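Local coordinates for protein mevalonate kinase, putative (Leishmania major, PDB 2HFS) that probably catalyses the ATP-dependent phosphorylation of (R)-mevalonate to 5-phosphomevalonate, an early step of isoprenoid and sterol biosynthesis, as a member of the GHMP kinase family, at residues P68-Q73 with L106-G111. Residues are numbered along the deposited sequence; the frame is centred on the assembly and turned at random.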
loop_
_atom_site.group_PDB
_atom_site.type_symbol
_atom_site.label_atom_id
_atom_site.label_comp_id
_atom_site.label_asym_id
_atom_site.label_seq_id
_atom_site.Cartn_x
_atom_site.Cartn_y
_atom_site.Cartn_z
ATOM N N PRO A 68 -15.106 -0.600 9.349
ATOM C CA PRO A 68 -16.518 -0.922 9.130
ATOM C C PRO A 68 -16.993 -0.683 7.707
ATOM O O PRO A 68 -16.783 0.403 7.146
ATOM C CB PRO A 68 -17.247 0.012 10.096
ATOM C CG PRO A 68 -16.263 0.270 11.177
ATOM C CD PRO A 68 -14.936 0.365 10.453
ATOM N N GLY A 69 -17.626 -1.711 7.133
ATOM C CA GLY A 69 -18.190 -1.651 5.778
ATOM C C GLY A 69 -17.252 -1.952 4.619
ATOM O O GLY A 69 -17.715 -2.166 3.484
ATOM N N TYR A 70 -15.945 -1.952 4.889
ATOM C CA TYR A 70 -14.945 -2.129 3.842
ATOM C C TYR A 70 -15.098 -3.476 3.141
ATOM O O TYR A 70 -15.098 -3.534 1.918
ATOM C CB TYR A 70 -13.510 -1.961 4.357
ATOM C CG TYR A 70 -12.461 -2.287 3.286
ATOM C CD1 TYR A 70 -11.897 -1.280 2.516
ATOM C CD2 TYR A 70 -12.056 -3.612 3.043
ATOM C CE1 TYR A 70 -10.957 -1.565 1.521
ATOM C CE2 TYR A 70 -11.109 -3.911 2.030
ATOM C CZ TYR A 70 -10.562 -2.869 1.295
ATOM O OH TYR A 70 -9.619 -3.101 0.319
ATOM N N ILE A 71 -15.201 -4.552 3.913
ATOM C CA ILE A 71 -15.249 -5.875 3.292
ATOM C C ILE A 71 -16.515 -6.038 2.440
ATOM O O ILE A 71 -16.450 -6.557 1.329
ATOM C CB ILE A 71 -15.082 -7.009 4.323
ATOM C CG1 ILE A 71 -13.614 -7.082 4.788
ATOM C CG2 ILE A 71 -15.545 -8.354 3.722
ATOM C CD1 ILE A 71 -13.368 -8.063 5.899
ATOM N N ALA A 72 -17.655 -5.560 2.946
ATOM C CA ALA A 72 -18.923 -5.652 2.201
ATOM C C ALA A 72 -18.841 -4.876 0.896
ATOM O O ALA A 72 -19.254 -5.360 -0.141
ATOM C CB ALA A 72 -20.105 -5.150 3.052
ATOM N N GLN A 73 -18.255 -3.691 0.961
ATOM C CA GLN A 73 -18.192 -2.791 -0.180
ATOM C C GLN A 73 -17.195 -3.226 -1.284
ATOM O O GLN A 73 -17.323 -2.801 -2.440
ATOM C CB GLN A 73 -17.929 -1.365 0.329
ATOM C CG GLN A 73 -19.183 -0.537 0.743
ATOM C CD GLN A 73 -20.285 -1.303 1.505
ATOM O OE1 GLN A 73 -21.115 -1.994 0.894
ATOM N NE2 GLN A 73 -20.332 -1.123 2.822
ATOM N N LEU A 106 -3.016 -6.732 9.283
ATOM C CA LEU A 106 -3.277 -5.559 8.428
ATOM C C LEU A 106 -4.747 -5.155 8.436
ATOM O O LEU A 106 -5.613 -6.004 8.306
ATOM C CB LEU A 106 -2.829 -5.806 6.993
ATOM C CG LEU A 106 -2.852 -4.620 6.011
ATOM C CD1 LEU A 106 -1.900 -3.556 6.479
ATOM C CD2 LEU A 106 -2.489 -5.082 4.585
ATOM N N VAL A 107 -5.014 -3.854 8.552
ATOM C CA VAL A 107 -6.389 -3.329 8.534
ATOM C C VAL A 107 -6.762 -2.796 7.137
ATOM O O VAL A 107 -6.349 -1.702 6.771
ATOM C CB VAL A 107 -6.575 -2.191 9.603
ATOM C CG1 VAL A 107 -7.972 -1.472 9.471
ATOM C CG2 VAL A 107 -6.344 -2.727 11.006
ATOM N N PRO A 108 -7.540 -3.545 6.353
ATOM C CA PRO A 108 -7.975 -3.032 5.054
ATOM C C PRO A 108 -8.759 -1.750 5.202
ATOM O O PRO A 108 -9.663 -1.661 6.051
ATOM C CB PRO A 108 -8.862 -4.151 4.505
ATOM C CG PRO A 108 -8.344 -5.388 5.167
ATOM C CD PRO A 108 -8.079 -4.891 6.604
ATOM N N SER A 109 -8.343 -0.765 4.418
ATOM C CA SER A 109 -8.889 0.585 4.390
ATOM C C SER A 109 -8.297 1.207 3.133
ATOM O O SER A 109 -7.218 0.814 2.711
ATOM C CB SER A 109 -8.422 1.364 5.629
ATOM O OG SER A 109 -9.049 2.631 5.721
ATOM N N SER A 110 -8.991 2.165 2.526
ATOM C CA SER A 110 -8.467 2.849 1.353
ATOM C C SER A 110 -7.062 3.440 1.592
ATOM O O SER A 110 -6.821 4.100 2.602
ATOM C CB SER A 110 -9.459 3.935 0.901
ATOM O OG SER A 110 -8.954 4.644 -0.194
ATOM N N GLY A 111 -6.141 3.157 0.673
ATOM C CA GLY A 111 -4.787 3.742 0.700
ATOM C C GLY A 111 -3.655 2.832 1.173
ATOM O O GLY A 111 -2.458 3.103 0.922
#
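One face of the Y70 phenol ring rests on the backbone of P108 and S109, with P108 CB beneath one side of it, a compact example of an aromatic side chain packing on an extended loop. P108 C sits above the ring centre, 4.1 Å from its plane, while S109 N is displaced toward the rim. The tightest touch is between Y70 CE2 and P108 CB, at 3.4 Å, and the neighbouring CD2 on the same side of the ring meets that methylene too. Across the same face, Y70 CE1 stands 4.0 Å from S109 N. With CB pointing toward 106-111 and CG opposite the backbone N (chi1 174°), the tyrosine ring extends across to the loop. The P108 and Y70 side chains cross at about a right angle. S109 turns its CB away and offers backbone atoms instead. G69, the N-cap residue, accepts the first-turn bond from Q73 N. The contact is buried, with P108 CB and backbone atoms under the ring face, and joins the start of helix 70-88 to the loop between strand 97-103 and helix 114-130. A114 of the latter helix touches both Y70 and P108, whereas W320 of strand 318-324 packs against S109.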